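Local coordinates for protein pseudopodium-enriched atypical kinase 1 (PDB 6BHC) that adopts a protein kinase fold but is classed as a pseudokinase, probably acting in signalling as a dimer rather than through ordinary phosphoryl transfer, at residues 64-76 and 148-160. The protein carries 1 engineered substitution. Numbering follows the deposited sequence.
Sequences PCCEAGDAVYYTA and VITREVPCLTVAD
The hairpin that corresponds to the glycine-rich loop of a protein kinase meets the hinge here, chiefly through Tyr73 and Pro154. Pro154 CG sits over one face of the Tyr73 ring, 3.6 Å from its centroid and 17° off the normal, a CH-pi contact. Proline suits the place, since its rigid ring, crossing the tyrosine at about a right angle, presents a CG methylene to the aromatic face. CG of Tyr73 lies anti to the carbonyl carbon (chi1 -73°), which brings the ring against Pro154 of the hinge; its hydroxyl is held by Gln118, and Leu210 also touches the side chain. At one end of the contact Thr75 CG2 meets Val153 CG1 at 3.6 Å, methyl against methyl, while Thr75 OG1 turns to Thr60. At the other, Cys66 SG stands anti to the backbone N (chi1 180°) and reaches Thr157 CG2 at 3.6 Å; the slim cysteine lets the two backbones run close, and its CB lies 3.9 Å from Pro154 CB. Thr157 has a double task. Its methyl faces the hairpin, while its hydroxyl caps helix 158-163: Asp160 N donates to Thr157 OG1 (3.2 Å), and Thr157 N donates in return to Asp160 OD2 (3.2 Å), closing a capping box. A water bridges the segments, accepting from Glu67 N and donating to Asp160 OD2. Where glycine-rich loop and hinge meet, a canonical kinase holds the adenine of ATP; a tyrosine ring against the hinge at this spot probably takes up part of that pocket, consistent with the unusual catalytic cleft of this pseudokinase.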
loop_
_atom_site.group_PDB
_atom_site.type_symbol
_atom_site.label_atom_id
_atom_site.label_comp_id
_atom_site.label_asym_id
_atom_site.label_seq_id
_atom_site.Cartn_x
_atom_site.Cartn_y
_atom_site.Cartn_z
ATOM N N PRO A 64 27.019 -24.972 -18.568
ATOM C CA PRO A 64 27.095 -23.715 -17.818
ATOM C C PRO A 64 25.763 -22.981 -17.831
ATOM O O PRO A 64 25.009 -23.031 -18.805
ATOM C CB PRO A 64 28.174 -22.920 -18.564
ATOM C CG PRO A 64 28.971 -23.952 -19.300
ATOM C CD PRO A 64 27.992 -25.021 -19.672
ATOM N N CYS A 65 25.475 -22.299 -16.724
ATOM C CA CYS A 65 24.297 -21.447 -16.652
ATOM C C CYS A 65 24.557 -20.047 -17.186
ATOM O O CYS A 65 23.599 -19.330 -17.498
ATOM C CB CYS A 65 23.782 -21.362 -15.210
ATOM S SG CYS A 65 24.885 -20.519 -14.046
ATOM N N CYS A 66 25.823 -19.648 -17.304
ATOM C CA CYS A 66 26.185 -18.346 -17.845
ATOM C C CYS A 66 27.664 -18.359 -18.203
ATOM O O CYS A 66 28.470 -18.975 -17.502
ATOM C CB CYS A 66 25.890 -17.219 -16.849
ATOM S SG CYS A 66 26.315 -15.568 -17.450
ATOM N N GLU A 67 28.008 -17.678 -19.294
ATOM C CA GLU A 67 29.390 -17.567 -19.763
ATOM C C GLU A 67 29.724 -16.085 -19.904
ATOM O O GLU A 67 29.374 -15.458 -20.908
ATOM C CB GLU A 67 29.584 -18.308 -21.082
ATOM C CG GLU A 67 29.577 -19.821 -20.949
ATOM C CD GLU A 67 29.556 -20.522 -22.292
ATOM O OE1 GLU A 67 28.474 -20.596 -22.910
ATOM O OE2 GLU A 67 30.626 -20.990 -22.736
ATOM N N ALA A 68 30.401 -15.531 -18.903
ATOM C CA ALA A 68 30.735 -14.118 -18.889
ATOM C C ALA A 68 32.116 -13.889 -19.501
ATOM O O ALA A 68 32.811 -14.822 -19.911
ATOM C CB ALA A 68 30.664 -13.569 -17.465
ATOM N N GLY A 69 32.522 -12.622 -19.559
ATOM C CA GLY A 69 33.806 -12.261 -20.133
ATOM C C GLY A 69 35.007 -12.648 -19.296
ATOM O O GLY A 69 36.127 -12.644 -19.820
ATOM N N ASP A 70 34.809 -12.983 -18.023
ATOM C CA ASP A 70 35.915 -13.313 -17.138
ATOM C C ASP A 70 35.842 -14.709 -16.538
ATOM O O ASP A 70 36.823 -15.147 -15.925
ATOM C CB ASP A 70 36.007 -12.295 -15.990
ATOM C CG ASP A 70 34.763 -12.285 -15.116
ATOM O OD1 ASP A 70 33.699 -12.732 -15.593
ATOM O OD2 ASP A 70 34.850 -11.829 -13.954
ATOM N N ALA A 71 34.728 -15.419 -16.690
ATOM C CA ALA A 71 34.563 -16.687 -15.995
ATOM C C ALA A 71 33.403 -17.459 -16.603
ATOM O O ALA A 71 32.669 -16.959 -17.459
ATOM C CB ALA A 71 34.332 -16.469 -14.497
ATOM N N VAL A 72 33.253 -18.696 -16.139
ATOM C CA VAL A 72 32.109 -19.539 -16.454
ATOM C C VAL A 72 31.367 -19.817 -15.153
ATOM O O VAL A 72 31.972 -19.890 -14.078
ATOM C CB VAL A 72 32.542 -20.847 -17.160
ATOM C CG1 VAL A 72 33.327 -21.747 -16.213
ATOM C CG2 VAL A 72 31.344 -21.573 -17.737
ATOM N N TYR A 73 30.046 -19.945 -15.248
ATOM C CA TYR A 73 29.187 -20.082 -14.080
ATOM C C TYR A 73 28.457 -21.416 -14.099
ATOM O O TYR A 73 27.992 -21.867 -15.152
ATOM C CB TYR A 73 28.159 -18.951 -14.009
ATOM C CG TYR A 73 28.732 -17.613 -13.615
ATOM C CD1 TYR A 73 28.843 -17.250 -12.279
ATOM C CD2 TYR A 73 29.152 -16.705 -14.579
ATOM C CE1 TYR A 73 29.358 -16.021 -11.914
ATOM C CE2 TYR A 73 29.669 -15.476 -14.225
ATOM C CZ TYR A 73 29.771 -15.139 -12.892
ATOM O OH TYR A 73 30.286 -13.917 -12.534
ATOM N N TYR A 74 28.344 -22.032 -12.924
ATOM C CA TYR A 74 27.601 -23.273 -12.754
ATOM C C TYR A 74 26.763 -23.179 -11.490
ATOM O O TYR A 74 27.276 -22.806 -10.431
ATOM C CB TYR A 74 28.540 -24.482 -12.663
ATOM C CG TYR A 74 29.245 -24.835 -13.951
ATOM C CD1 TYR A 74 30.467 -24.263 -14.276
ATOM C CD2 TYR A 74 28.696 -25.756 -14.834
ATOM C CE1 TYR A 74 31.119 -24.589 -15.451
ATOM C CE2 TYR A 74 29.339 -26.089 -16.010
ATOM C CZ TYR A 74 30.550 -25.502 -16.314
ATOM O OH TYR A 74 31.194 -25.830 -17.485
ATOM N N THR A 75 25.481 -23.512 -11.601
ATOM C CA THR A 75 24.644 -23.632 -10.417
ATOM C C THR A 75 25.088 -24.838 -9.599
ATOM O O THR A 75 25.395 -25.899 -10.147
ATOM C CB THR A 75 23.173 -23.772 -10.808
ATOM O OG1 THR A 75 22.994 -24.965 -11.579
ATOM C CG2 THR A 75 22.730 -22.577 -11.633
ATOM N N ALA A 76 25.129 -24.671 -8.280
ATOM C CA ALA A 76 25.659 -25.707 -7.408
ATOM C C ALA A 76 24.854 -25.773 -6.120
ATOM O O ALA A 76 24.219 -24.801 -5.703
ATOM C CB ALA A 76 27.139 -25.471 -7.087
ATOM N N VAL A 148 35.198 -18.738 -7.414
ATOM C CA VAL A 148 34.471 -17.755 -6.623
ATOM C C VAL A 148 33.035 -18.234 -6.463
ATOM O O VAL A 148 32.449 -18.788 -7.399
ATOM C CB VAL A 148 34.520 -16.357 -7.277
ATOM C CG1 VAL A 148 33.852 -15.319 -6.389
ATOM C CG2 VAL A 148 35.961 -15.965 -7.574
ATOM N N ILE A 149 32.475 -18.031 -5.273
ATOM C CA ILE A 149 31.108 -18.430 -4.958
ATOM C C ILE A 149 30.266 -17.172 -4.804
ATOM O O ILE A 149 30.690 -16.210 -4.150
ATOM C CB ILE A 149 31.050 -19.290 -3.683
ATOM C CG1 ILE A 149 32.059 -20.438 -3.769
ATOM C CG2 ILE A 149 29.648 -19.837 -3.466
ATOM C CD1 ILE A 149 31.848 -21.345 -4.961
ATOM N N THR A 150 29.079 -17.176 -5.407
ATOM C CA THR A 150 28.155 -16.055 -5.312
ATOM C C THR A 150 26.745 -16.578 -5.087
ATOM O O THR A 150 26.399 -17.681 -5.520
ATOM C CB THR A 150 28.195 -15.170 -6.571
ATOM O OG1 THR A 150 27.207 -14.137 -6.464
ATOM C CG2 THR A 150 27.927 -15.996 -7.821
ATOM N N ARG A 151 25.932 -15.777 -4.396
ATOM C CA ARG A 151 24.554 -16.151 -4.107
ATOM C C ARG A 151 23.568 -15.669 -5.162
ATOM O O ARG A 151 22.444 -16.181 -5.218
ATOM C CB ARG A 151 24.132 -15.614 -2.735
ATOM C CG ARG A 151 24.872 -16.249 -1.565
ATOM C CD ARG A 151 24.278 -15.827 -0.228
ATOM N NE ARG A 151 24.831 -16.603 0.881
ATOM C CZ ARG A 151 25.840 -16.201 1.648
ATOM N NH1 ARG A 151 26.276 -16.976 2.632
ATOM N NH2 ARG A 151 26.411 -15.023 1.435
ATOM N N GLU A 152 23.954 -14.702 -5.993
ATOM C CA GLU A 152 23.108 -14.222 -7.086
ATOM C C GLU A 152 23.481 -15.005 -8.337
ATOM O O GLU A 152 24.514 -14.749 -8.961
ATOM C CB GLU A 152 23.278 -12.720 -7.291
ATOM C CG GLU A 152 22.777 -11.859 -6.135
ATOM C CD GLU A 152 23.730 -11.840 -4.954
ATOM O OE1 GLU A 152 24.941 -12.071 -5.158
ATOM O OE2 GLU A 152 23.266 -11.595 -3.819
ATOM N N VAL A 153 22.640 -15.965 -8.705
ATOM C CA VAL A 153 22.932 -16.876 -9.810
ATOM C C VAL A 153 22.654 -16.190 -11.141
ATOM O O VAL A 153 21.513 -15.781 -11.401
ATOM C CB VAL A 153 22.119 -18.173 -9.686
ATOM C CG1 VAL A 153 22.332 -19.045 -10.912
ATOM C CG2 VAL A 153 22.507 -18.921 -8.422
ATOM N N PRO A 154 23.651 -16.042 -12.010
ATOM C CA PRO A 154 23.396 -15.463 -13.332
ATOM C C PRO A 154 22.809 -16.488 -14.289
ATOM O O PRO A 154 23.243 -17.641 -14.346
ATOM C CB PRO A 154 24.787 -15.009 -13.791
ATOM C CG PRO A 154 25.712 -15.957 -13.117
ATOM C CD PRO A 154 25.086 -16.296 -11.785
ATOM N N CYS A 155 21.802 -16.050 -15.044
ATOM C CA CYS A 155 21.164 -16.891 -16.047
ATOM C C CYS A 155 21.677 -16.624 -17.454
ATOM O O CYS A 155 21.602 -17.519 -18.302
ATOM C CB CYS A 155 19.645 -16.688 -16.018
ATOM S SG CYS A 155 18.916 -16.853 -14.376
ATOM N N LEU A 156 22.197 -15.426 -17.705
ATOM C CA LEU A 156 22.734 -15.028 -19.001
ATOM C C LEU A 156 23.381 -13.660 -18.829
ATOM O O LEU A 156 23.271 -13.029 -17.774
ATOM C CB LEU A 156 21.649 -14.988 -20.085
ATOM C CG LEU A 156 20.615 -13.859 -20.034
ATOM C CD1 LEU A 156 19.958 -13.689 -21.394
ATOM C CD2 LEU A 156 19.558 -14.112 -18.967
ATOM N N THR A 157 24.067 -13.213 -19.874
ATOM C CA THR A 157 24.630 -11.872 -19.917
ATOM C C THR A 157 23.763 -10.973 -20.787
ATOM O O THR A 157 22.868 -11.429 -21.502
ATOM C CB THR A 157 26.062 -11.890 -20.456
ATOM O OG1 THR A 157 26.067 -12.443 -21.777
ATOM C CG2 THR A 157 26.971 -12.714 -19.557
ATOM N N VAL A 158 24.043 -9.670 -20.724
ATOM C CA VAL A 158 23.349 -8.751 -21.616
ATOM C C VAL A 158 23.729 -9.032 -23.065
ATOM O O VAL A 158 22.890 -8.916 -23.966
ATOM C CB VAL A 158 23.633 -7.292 -21.213
ATOM C CG1 VAL A 158 22.988 -6.330 -22.200
ATOM C CG2 VAL A 158 23.114 -7.026 -19.811
ATOM N N ALA A 159 24.982 -9.431 -23.313
ATOM C CA ALA A 159 25.377 -9.828 -24.661
ATOM C C ALA A 159 24.511 -10.972 -25.176
ATOM O O ALA A 159 24.089 -10.964 -26.337
ATOM C CB ALA A 159 26.854 -10.220 -24.686
ATOM N N ASP A 160 24.232 -11.963 -24.325
ATOM C CA ASP A 160 23.351 -13.056 -24.729
ATOM C C ASP A 160 21.934 -12.556 -24.968
ATOM O O ASP A 160 21.264 -12.988 -25.914
ATOM C CB ASP A 160 23.351 -14.157 -23.669
ATOM C CG ASP A 160 24.730 -14.734 -23.418
ATOM O OD1 ASP A 160 25.520 -14.849 -24.380
ATOM O OD2 ASP A 160 25.022 -15.074 -22.251
HETATM O O HOH W 1 26.102 -17.281 -21.135
#